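Putative glycosyltransferase (GalT1) (Streptococcus parasanguinis FW213, PDB 5HEA) probably transfers a sugar from a nucleotide-sugar donor to an acceptor, the present chain being the C-terminal part with a GT-A-type glycosyltransferase domain and a helical end. Local coordinates at residues Ile37-Asp42 and Asn60-Leu65; Ala75-Ile80 and Gly180-Leu185; Ser114-Cys119 and Ser203-Ile208; Ser232-Asn237 and Lys260-Lys265. One frame throughout, in Å; residues are numbered along the deposited sequence.

Interaction 1. Residues Ile37-Asp42 and Asn60-Leu65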
# COMPACT_ATOMS: atom_id res chain seq x y z
N ILE A 37 -19.44 -5.18 -33.99
CA ILE A 37 -18.21 -5.56 -33.32
C ILE A 37 -17.98 -4.57 -32.20
O ILE A 37 -17.84 -3.37 -32.45
CB ILE A 37 -17.02 -5.54 -34.27
CG1 ILE A 37 -17.25 -6.55 -35.39
CG2 ILE A 37 -15.74 -5.84 -33.49
CD1 ILE A 37 -16.29 -6.46 -36.56
N ILE A 38 -17.98 -5.07 -30.97
CA ILE A 38 -17.69 -4.26 -29.81
C ILE A 38 -16.25 -4.50 -29.41
O ILE A 38 -15.91 -5.55 -28.86
CB ILE A 38 -18.65 -4.56 -28.67
CG1 ILE A 38 -20.08 -4.49 -29.19
CG2 ILE A 38 -18.44 -3.58 -27.52
CD1 ILE A 38 -21.10 -4.92 -28.20
N LEU A 39 -15.41 -3.53 -29.75
CA LEU A 39 -13.99 -3.57 -29.43
C LEU A 39 -13.80 -2.93 -28.07
O LEU A 39 -14.00 -1.73 -27.92
CB LEU A 39 -13.20 -2.78 -30.47
CG LEU A 39 -12.94 -3.43 -31.82
CD1 LEU A 39 -12.15 -2.49 -32.75
CD2 LEU A 39 -12.19 -4.74 -31.61
N ILE A 40 -13.40 -3.71 -27.06
CA ILE A 40 -13.13 -3.11 -25.76
C ILE A 40 -11.63 -2.97 -25.56
O ILE A 40 -10.94 -3.93 -25.18
CB ILE A 40 -13.77 -3.88 -24.58
CG1 ILE A 40 -15.27 -4.10 -24.81
CG2 ILE A 40 -13.54 -3.13 -23.27
CD1 ILE A 40 -15.59 -5.39 -25.53
N ASN A 41 -11.11 -1.77 -25.83
CA ASN A 41 -9.71 -1.51 -25.56
C ASN A 41 -9.51 -1.32 -24.06
O ASN A 41 -9.96 -0.33 -23.48
CB ASN A 41 -9.22 -0.26 -26.31
CG ASN A 41 -7.88 0.20 -25.81
OD1 ASN A 41 -7.02 -0.61 -25.51
ND2 ASN A 41 -7.71 1.51 -25.68
N ASP A 42 -8.83 -2.29 -23.45
CA ASP A 42 -8.66 -2.35 -21.99
C ASP A 42 -7.38 -1.61 -21.58
O ASP A 42 -6.50 -2.17 -20.92
CB ASP A 42 -8.61 -3.84 -21.58
CG ASP A 42 -8.59 -4.06 -20.08
OD1 ASP A 42 -9.25 -3.31 -19.32
OD2 ASP A 42 -7.89 -5.01 -19.65
N ASN A 60 -18.95 1.16 -39.96
CA ASN A 60 -19.80 1.62 -38.86
C ASN A 60 -20.41 0.51 -38.01
O ASN A 60 -21.16 0.79 -37.07
CB ASN A 60 -20.87 2.60 -39.37
CG ASN A 60 -21.93 1.92 -40.21
OD1 ASN A 60 -21.80 0.76 -40.60
ND2 ASN A 60 -22.99 2.66 -40.51
N ARG A 61 -20.09 -0.74 -38.32
CA ARG A 61 -20.51 -1.85 -37.47
C ARG A 61 -19.56 -1.98 -36.27
O ARG A 61 -19.86 -2.67 -35.30
CB ARG A 61 -20.59 -3.16 -38.28
CG ARG A 61 -21.76 -3.17 -39.27
CD ARG A 61 -21.71 -4.36 -40.24
NE ARG A 61 -20.51 -4.35 -41.07
CZ ARG A 61 -20.20 -5.29 -41.95
NH1 ARG A 61 -20.98 -6.34 -42.13
NH2 ARG A 61 -19.08 -5.18 -42.66
N ILE A 62 -18.43 -1.28 -36.34
CA ILE A 62 -17.46 -1.32 -35.25
C ILE A 62 -17.69 -0.22 -34.22
O ILE A 62 -17.70 0.96 -34.56
CB ILE A 62 -16.02 -1.21 -35.78
CG1 ILE A 62 -15.69 -2.39 -36.70
CG2 ILE A 62 -15.04 -1.13 -34.62
CD1 ILE A 62 -14.22 -2.49 -37.04
N GLN A 63 -17.88 -0.63 -32.97
CA GLN A 63 -18.01 0.32 -31.87
C GLN A 63 -16.81 0.14 -30.95
O GLN A 63 -16.46 -0.99 -30.59
CB GLN A 63 -19.29 0.05 -31.07
CG GLN A 63 -20.54 -0.25 -31.91
CD GLN A 63 -20.95 0.91 -32.79
OE1 GLN A 63 -20.93 0.81 -34.02
NE2 GLN A 63 -21.32 2.03 -32.17
N ILE A 64 -16.17 1.23 -30.57
CA ILE A 64 -15.06 1.13 -29.63
C ILE A 64 -15.45 1.60 -28.25
O ILE A 64 -16.06 2.66 -28.08
CB ILE A 64 -13.86 1.96 -30.07
CG1 ILE A 64 -13.52 1.70 -31.52
CG2 ILE A 64 -12.65 1.67 -29.19
CD1 ILE A 64 -12.44 2.58 -32.00
N LEU A 65 -15.08 0.82 -27.25
CA LEU A 65 -15.11 1.26 -25.86
C LEU A 65 -13.67 1.27 -25.37
O LEU A 65 -13.02 0.22 -25.30
CB LEU A 65 -15.92 0.30 -24.98
CG LEU A 65 -17.43 0.12 -25.14
CD1 LEU A 65 -17.95 -0.84 -24.07
CD2 LEU A 65 -18.17 1.45 -25.07
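Ile37, Leu39 and Ile62 mesh on one face of two parallel neighbours in the GT-A sheet, strands 35-41 and 62-66, which helix 48-58 joins as a beta-alpha-beta crossover. Ile37 and Ile62 stand side by side and point the same way, with CD1 of Ile37 lying 4.1 Å from CG1 of Ile62. Two residues on, Leu39 leans across the strand gap: its CD1 fits against CG2 of Ile62 at 3.7 Å, so Ile62 turns its CG1 to Ile37 and its CG2 to Leu39. In Ile62 CG2 is anti to the backbone N and CG1 anti to the carbonyl carbon (chi1 -62°), which spreads the two branches to these separate neighbours. Cys52 of helix 48-58 and Leu24 of helix 20-28 pack on Leu39 on this face.

The other face carries Ile38, Ile40 and Leu65. There Leu65 CD1 lies loosely against both Ile38 CG2 (4.4 Å) and Ile40 CG1 (4.3 Å), and Tyr82 of helix 72-82 touches both Ile38 and Leu65. Five backbone hydrogen bonds lock this register, ending with Asn41 N to Leu65 O at 2.8 Å, bent to 130° at the hydrogen.

Interaction 2. Residues Ala75-Ile80 and Gly180-Leu185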
# COMPACT_ATOMS: atom_id res chain seq x y z
N ALA A 75 -13.32 -6.43 -19.28
CA ALA A 75 -13.50 -6.06 -20.68
C ALA A 75 -14.69 -6.79 -21.31
O ALA A 75 -15.50 -6.19 -22.02
CB ALA A 75 -12.22 -6.35 -21.48
N ARG A 76 -14.81 -8.09 -21.05
CA ARG A 76 -15.93 -8.84 -21.62
C ARG A 76 -17.26 -8.38 -21.02
O ARG A 76 -18.26 -8.26 -21.72
CB ARG A 76 -15.75 -10.34 -21.42
CG ARG A 76 -14.57 -10.93 -22.18
CD ARG A 76 -14.66 -12.45 -22.23
NE ARG A 76 -13.51 -13.04 -22.90
CZ ARG A 76 -12.49 -13.58 -22.25
NH1 ARG A 76 -12.50 -13.60 -20.93
NH2 ARG A 76 -11.46 -14.11 -22.91
N ASN A 77 -17.27 -8.13 -19.71
CA ASN A 77 -18.49 -7.68 -19.04
C ASN A 77 -18.98 -6.34 -19.61
O ASN A 77 -20.18 -6.11 -19.73
CB ASN A 77 -18.29 -7.58 -17.51
CG ASN A 77 -18.09 -8.95 -16.85
OD1 ASN A 77 -18.51 -9.98 -17.38
ND2 ASN A 77 -17.46 -8.95 -15.66
N ALA A 78 -18.04 -5.47 -19.97
CA ALA A 78 -18.38 -4.20 -20.60
C ALA A 78 -19.01 -4.46 -21.96
O ALA A 78 -19.97 -3.79 -22.35
CB ALA A 78 -17.12 -3.30 -20.75
N GLY A 79 -18.46 -5.43 -22.67
CA GLY A 79 -19.01 -5.83 -23.96
C GLY A 79 -20.44 -6.33 -23.84
O GLY A 79 -21.31 -5.94 -24.62
N ILE A 80 -20.69 -7.19 -22.86
CA ILE A 80 -22.04 -7.74 -22.62
C ILE A 80 -23.05 -6.62 -22.32
O ILE A 80 -24.20 -6.66 -22.77
CB ILE A 80 -22.02 -8.74 -21.46
CG1 ILE A 80 -21.13 -9.94 -21.81
CG2 ILE A 80 -23.45 -9.22 -21.12
CD1 ILE A 80 -20.89 -10.90 -20.64
N GLY A 180 -27.84 -12.11 -15.18
CA GLY A 180 -27.18 -12.49 -13.94
C GLY A 180 -25.86 -13.21 -14.12
O GLY A 180 -25.25 -13.64 -13.13
N ILE A 181 -25.42 -13.35 -15.37
CA ILE A 181 -24.15 -14.02 -15.65
C ILE A 181 -23.08 -13.03 -16.10
O ILE A 181 -23.26 -12.33 -17.11
CB ILE A 181 -24.32 -15.15 -16.71
CG1 ILE A 181 -25.16 -16.30 -16.13
CG2 ILE A 181 -22.95 -15.68 -17.11
CD1 ILE A 181 -25.48 -17.42 -17.13
N ARG A 182 -21.98 -12.96 -15.35
CA ARG A 182 -20.84 -12.10 -15.69
C ARG A 182 -19.56 -12.86 -15.41
O ARG A 182 -19.54 -13.78 -14.58
CB ARG A 182 -20.86 -10.79 -14.87
CG ARG A 182 -22.00 -9.83 -15.25
CD ARG A 182 -21.93 -9.42 -16.72
NE ARG A 182 -22.95 -8.44 -17.10
CZ ARG A 182 -24.18 -8.74 -17.51
NH1 ARG A 182 -24.57 -10.01 -17.60
NH2 ARG A 182 -25.03 -7.77 -17.84
N PHE A 183 -18.49 -12.48 -16.11
CA PHE A 183 -17.17 -13.05 -15.84
C PHE A 183 -16.67 -12.46 -14.52
O PHE A 183 -16.85 -11.28 -14.27
CB PHE A 183 -16.20 -12.72 -16.98
CG PHE A 183 -16.57 -13.36 -18.30
CD1 PHE A 183 -17.51 -12.76 -19.13
CD2 PHE A 183 -16.01 -14.57 -18.69
CE1 PHE A 183 -17.88 -13.36 -20.35
CE2 PHE A 183 -16.37 -15.17 -19.90
CZ PHE A 183 -17.31 -14.55 -20.73
N PRO A 184 -16.04 -13.30 -13.68
CA PRO A 184 -15.47 -12.89 -12.38
C PRO A 184 -14.25 -11.97 -12.50
O PRO A 184 -13.32 -12.26 -13.24
CB PRO A 184 -15.06 -14.22 -11.75
CG PRO A 184 -14.85 -15.13 -12.92
CD PRO A 184 -15.93 -14.75 -13.88
N LEU A 185 -14.26 -10.87 -11.76
CA LEU A 185 -13.24 -9.83 -11.90
C LEU A 185 -11.87 -10.24 -11.37
O LEU A 185 -11.76 -11.00 -10.41
CB LEU A 185 -13.68 -8.54 -11.22
CG LEU A 185 -14.72 -7.69 -11.96
CD1 LEU A 185 -14.67 -7.96 -13.47
CD2 LEU A 185 -16.12 -7.89 -11.43
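Asn77, on helix 72-82, reads the backbone of Phe183 with both ends of its amide. OD1 accepts from Phe183 N at 2.8 Å, and ND2 donates to Phe183 O, also at 2.8 Å and almost straight at 173°. Each bond lies in the carbonyl plane of its acceptor, on a lone pair, and together they hold the amide in one rotation. With CG anti to the carbonyl carbon and beside the backbone N (chi1 -68°), the amide is turned off the helix toward the loop.

The Phe183 ring packs against Arg76 and Ile80 of the same helix. Arg76 lays its CD over one ring face, offset toward the rim, a CH-pi contact of 3.9 Å to the ring centroid; its guanidinium sits farther off, so any cation-pi attraction is weak, and it salt-bridges Glu190 through NH1. Asn77 OD1 and Ile80 CD1 come to the ring's edge, the latter 3.9 Å from CE1. Phe90 is an edge-to-face partner of the same ring.

Ile80 CG2 rests over the centre of one face of the Arg182 guanidinium, 3.7 Å from CZ. NH1 of the same group returns to its own loop, donating to Ile181 O at 2.7 Å. Gln280 of a third subunit packs on Arg182, and Glu277 of that subunit accepts from Leu185 N. The arrangement is a side-chain amide pairing with an extended loop, here holding the segment between strand 171-174 and helix 195-201 against a helix of the GT-A domain, at a subunit interface.

Interaction 3. Residues Ser114-Cys119 and Ser203-Ile208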
# COMPACT_ATOMS: atom_id res chain seq x y z
N SER A 114 -32.28 -24.08 -31.22
CA SER A 114 -31.40 -24.17 -30.06
C SER A 114 -31.22 -22.80 -29.42
O SER A 114 -31.54 -21.79 -30.02
CB SER A 114 -30.03 -24.71 -30.48
OG SER A 114 -30.11 -26.08 -30.79
N ASP A 115 -30.66 -22.78 -28.22
CA ASP A 115 -30.41 -21.51 -27.53
C ASP A 115 -28.96 -21.09 -27.67
O ASP A 115 -28.61 -19.93 -27.46
CB ASP A 115 -30.75 -21.67 -26.06
CG ASP A 115 -32.20 -22.11 -25.85
OD1 ASP A 115 -32.42 -23.20 -25.29
OD2 ASP A 115 -33.11 -21.37 -26.28
N ILE A 116 -28.12 -22.07 -28.01
CA ILE A 116 -26.68 -21.89 -28.17
C ILE A 116 -26.23 -22.79 -29.32
O ILE A 116 -26.72 -23.91 -29.46
CB ILE A 116 -25.91 -22.30 -26.88
CG1 ILE A 116 -26.41 -21.47 -25.69
CG2 ILE A 116 -24.39 -22.13 -27.08
CD1 ILE A 116 -25.85 -21.90 -24.34
N SER A 117 -25.33 -22.28 -30.16
CA SER A 117 -24.62 -23.12 -31.11
C SER A 117 -23.11 -22.97 -30.85
O SER A 117 -22.65 -21.93 -30.37
CB SER A 117 -24.96 -22.77 -32.56
OG SER A 117 -24.48 -21.49 -32.91
N VAL A 118 -22.37 -24.03 -31.14
CA VAL A 118 -20.95 -24.11 -30.81
C VAL A 118 -20.25 -24.75 -31.98
O VAL A 118 -20.75 -25.74 -32.53
CB VAL A 118 -20.72 -25.00 -29.56
CG1 VAL A 118 -19.22 -25.08 -29.20
CG2 VAL A 118 -21.54 -24.50 -28.36
N CYS A 119 -19.13 -24.19 -32.40
CA CYS A 119 -18.30 -24.88 -33.38
C CYS A 119 -16.95 -25.21 -32.77
O CYS A 119 -16.72 -24.97 -31.59
CB CYS A 119 -18.15 -24.08 -34.70
SG CYS A 119 -17.14 -22.57 -34.63
N SER A 203 -31.88 -24.85 -23.21
CA SER A 203 -32.71 -26.06 -23.31
C SER A 203 -32.06 -27.06 -24.26
O SER A 203 -32.12 -28.27 -24.04
CB SER A 203 -34.12 -25.73 -23.83
OG SER A 203 -34.88 -25.03 -22.86
N GLN A 204 -31.45 -26.55 -25.32
CA GLN A 204 -30.79 -27.37 -26.32
C GLN A 204 -29.60 -26.64 -26.91
O GLN A 204 -29.63 -25.43 -27.13
CB GLN A 204 -31.76 -27.74 -27.45
CG GLN A 204 -31.12 -28.54 -28.58
CD GLN A 204 -32.12 -28.94 -29.65
OE1 GLN A 204 -32.83 -29.94 -29.51
NE2 GLN A 204 -32.19 -28.16 -30.72
N ILE A 205 -28.54 -27.39 -27.18
CA ILE A 205 -27.33 -26.84 -27.75
C ILE A 205 -27.00 -27.58 -29.04
O ILE A 205 -27.12 -28.80 -29.09
CB ILE A 205 -26.19 -26.98 -26.74
CG1 ILE A 205 -26.56 -26.24 -25.44
CG2 ILE A 205 -24.88 -26.49 -27.36
CD1 ILE A 205 -25.53 -26.34 -24.33
N THR A 206 -26.62 -26.84 -30.08
CA THR A 206 -26.22 -27.46 -31.34
C THR A 206 -24.71 -27.33 -31.54
O THR A 206 -24.16 -26.24 -31.46
CB THR A 206 -26.95 -26.84 -32.54
OG1 THR A 206 -28.36 -27.02 -32.38
CG2 THR A 206 -26.50 -27.49 -33.85
N PHE A 207 -24.05 -28.47 -31.77
CA PHE A 207 -22.61 -28.47 -32.03
C PHE A 207 -22.33 -28.73 -33.50
O PHE A 207 -22.90 -29.67 -34.08
CB PHE A 207 -21.92 -29.55 -31.18
CG PHE A 207 -20.42 -29.61 -31.39
CD1 PHE A 207 -19.61 -28.58 -30.93
CD2 PHE A 207 -19.84 -30.68 -32.03
CE1 PHE A 207 -18.25 -28.63 -31.11
CE2 PHE A 207 -18.47 -30.73 -32.23
CZ PHE A 207 -17.67 -29.71 -31.77
N ILE A 208 -21.48 -27.91 -34.11
CA ILE A 208 -20.98 -28.22 -35.46
C ILE A 208 -19.48 -28.49 -35.41
O ILE A 208 -18.69 -27.62 -35.01
CB ILE A 208 -21.31 -27.13 -36.51
CG1 ILE A 208 -21.15 -25.74 -35.93
CG2 ILE A 208 -22.73 -27.28 -37.02
CD1 ILE A 208 -21.46 -24.63 -36.91
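Val118 meets Ile205 and Phe207 on one face of two parallel strands, 116-125 and 204-217, in the mixed sheet of the GT-A-type domain. Its CG2 meets CG2 of Ile205 (4.0 Å), while CG1 turns to CD1 of Phe207 (3.9 Å) and CB lies at the edge of that ring, in its plane. Having CG1 anti to the backbone N (chi1 180°) gives each methyl its own neighbour. Trp150 of helix 147-150 packs on all three residues.

On the reverse face, CB of Cys119 touches CG1 of Ile208 at 3.6 Å. Between the faces run the parallel-sheet bonds, Val118 N to Thr206 O and Ile208 N to Val118 O among them.

The polar edge lies at the start of the strands. Asp115 OD1 accepts from Ser203 N at 2.7 Å, met on the anti side of the carboxylate, while its OD2 forms a salt bridge with Lys174. Ser114 OG bonds to Thr206 OG1, which is also bonded to Asn144. Gln204 NE2 donates to Ser114 OG at 2.9 Å, the oxygen lying within 6° of the amide plane.

Interaction 4. Residues Ser232-Asn237 and Lys260-Lys265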
# COMPACT_ATOMS: atom_id res chain seq x y z
N SER A 232 -5.01 -21.39 -8.36
CA SER A 232 -6.09 -21.31 -7.38
C SER A 232 -7.48 -21.34 -8.02
O SER A 232 -8.35 -22.07 -7.55
CB SER A 232 -5.95 -20.05 -6.54
OG SER A 232 -6.87 -20.11 -5.49
N SER A 233 -7.68 -20.53 -9.05
CA SER A 233 -8.94 -20.53 -9.80
C SER A 233 -9.27 -21.86 -10.47
O SER A 233 -10.43 -22.30 -10.49
CB SER A 233 -8.91 -19.44 -10.87
OG SER A 233 -9.12 -18.19 -10.26
N MET A 234 -8.25 -22.50 -11.03
CA MET A 234 -8.40 -23.81 -11.65
C MET A 234 -9.13 -24.78 -10.69
O MET A 234 -10.03 -25.53 -11.08
CB MET A 234 -7.03 -24.37 -12.05
CG MET A 234 -7.07 -25.69 -12.81
SD MET A 234 -5.43 -26.35 -13.19
CE MET A 234 -4.72 -26.57 -11.55
N ILE A 235 -8.74 -24.73 -9.42
CA ILE A 235 -9.30 -25.62 -8.41
C ILE A 235 -10.66 -25.13 -7.96
O ILE A 235 -11.62 -25.90 -7.97
CB ILE A 235 -8.33 -25.76 -7.20
CG1 ILE A 235 -7.00 -26.34 -7.67
CG2 ILE A 235 -8.94 -26.64 -6.12
CD1 ILE A 235 -7.19 -27.64 -8.45
N SER A 236 -10.77 -23.86 -7.57
CA SER A 236 -12.05 -23.35 -7.07
C SER A 236 -13.16 -23.35 -8.14
O SER A 236 -14.33 -23.61 -7.83
CB SER A 236 -11.89 -21.97 -6.41
OG SER A 236 -11.48 -21.03 -7.37
N ASN A 237 -12.80 -23.08 -9.40
CA ASN A 237 -13.76 -23.21 -10.51
C ASN A 237 -14.35 -24.61 -10.61
O ASN A 237 -15.55 -24.76 -10.80
CB ASN A 237 -13.14 -22.84 -11.87
CG ASN A 237 -12.87 -21.35 -12.02
OD1 ASN A 237 -13.28 -20.55 -11.19
ND2 ASN A 237 -12.18 -20.98 -13.10
N LYS A 260 -9.95 -34.36 -10.22
CA LYS A 260 -8.81 -35.11 -9.70
C LYS A 260 -7.54 -34.81 -10.48
O LYS A 260 -6.46 -34.69 -9.91
CB LYS A 260 -9.09 -36.62 -9.72
CG LYS A 260 -10.22 -37.04 -8.81
CD LYS A 260 -10.45 -38.55 -8.82
CE LYS A 260 -11.75 -38.89 -8.09
NZ LYS A 260 -11.95 -40.32 -7.74
N GLY A 261 -7.68 -34.68 -11.80
CA GLY A 261 -6.58 -34.27 -12.66
C GLY A 261 -6.04 -32.89 -12.33
O GLY A 261 -4.82 -32.69 -12.30
N ARG A 262 -6.93 -31.93 -12.06
CA ARG A 262 -6.51 -30.58 -11.66
C ARG A 262 -5.78 -30.56 -10.32
O ARG A 262 -4.76 -29.88 -10.16
CB ARG A 262 -7.69 -29.60 -11.65
CG ARG A 262 -8.23 -29.32 -13.04
CD ARG A 262 -9.48 -28.43 -13.00
NE ARG A 262 -9.95 -28.07 -14.34
CZ ARG A 262 -10.66 -26.98 -14.64
NH1 ARG A 262 -11.00 -26.10 -13.69
NH2 ARG A 262 -11.04 -26.76 -15.89
N LEU A 263 -6.30 -31.30 -9.34
CA LEU A 263 -5.65 -31.42 -8.04
C LEU A 263 -4.20 -31.91 -8.17
O LEU A 263 -3.30 -31.39 -7.51
CB LEU A 263 -6.45 -32.36 -7.12
CG LEU A 263 -7.77 -31.75 -6.62
CD1 LEU A 263 -8.60 -32.81 -5.91
CD2 LEU A 263 -7.48 -30.56 -5.70
N LYS A 264 -4.00 -32.92 -9.01
CA LYS A 264 -2.67 -33.48 -9.26
C LYS A 264 -1.74 -32.40 -9.81
O LYS A 264 -0.61 -32.25 -9.35
CB LYS A 264 -2.74 -34.63 -10.27
CG LYS A 264 -2.88 -36.01 -9.63
CD LYS A 264 -3.05 -37.13 -10.67
CE LYS A 264 -4.50 -37.27 -11.12
NZ LYS A 264 -5.44 -37.52 -9.98
N LYS A 265 -2.23 -31.65 -10.79
CA LYS A 265 -1.46 -30.58 -11.39
C LYS A 265 -1.16 -29.47 -10.38
O LYS A 265 -0.04 -28.98 -10.29
CB LYS A 265 -2.21 -30.01 -12.61
CG LYS A 265 -1.42 -28.98 -13.39
CD LYS A 265 -2.07 -28.69 -14.74
CE LYS A 265 -1.19 -27.78 -15.60
NZ LYS A 265 -0.92 -26.45 -14.97
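Met234 and Arg262 are brought together by their torsions. Met234 has CG anti to the backbone N (chi1 -175°), which carries it toward the opposite helix, and a bend at chi3 (60°) lets CE come to 3.6 Å from Arg262 O. Arg262 runs extended from CG to NE, and its aliphatic part crosses Met234 obliquely, with CD of Arg262 3.7 Å from CG of Met234.

At the far end of that arm, NH1 donates to Met234 O at 2.8 Å. The bond lies in the carbonyl plane on a lone pair, and the oxygen sits at the edge of the guanidinium, near its plane. The acceptor belongs to a helix backbone, so the arginine passes over the methionine side chain and bonds to the same residue's main chain.

Beside this pair, Ile235 pushes CD1 against the backbone of the other helix, 3.7 Å from Arg262 O, with CB of Arg262 at 3.8 Å and CD2 of Leu263 at 4.0 Å. Cys266 and Cys282, which form a disulfide in this protein, both touch Ile235, and Leu263 also packs on Ile289 of helix 276-291.

The two helices, 231-247 and 253-272, run nearly antiparallel, their segment axes 9.6 Å apart, as in a helical hairpin. Asp192 forms a salt bridge with Arg262 NH1 and also accepts from Asn237 ND2, which donates to Arg189 O as well. A buried cation is thus met by both a carboxylate and a main-chain oxygen, which probably offsets the cost of burying the charge and the repulsion from nearby Arg241, and ties the helical end to the loop carrying Asp192.

Interactions 1 and 3 reach the same mixed sheet, their centres 26 Å apart, the first on strands 35-41 and 62-66, the other on strands 116-125 and 204-217. Interaction 2 touches interaction 1 directly: helix 72-82 follows strand 62-66 and packs on Ile38, Ile40 and Leu65. Interactions 2 and 3 have alternating segments: the chain opens both before closing either. Interaction 4 comes last, in the C-terminal helices, its centre 34 Å from that of interaction 1, but its nearest atoms about 6 Å from interaction 2. The first three contacts thus tie the GT-A-type region together, two of them from segments far apart in sequence, while the fourth builds the helical part near it.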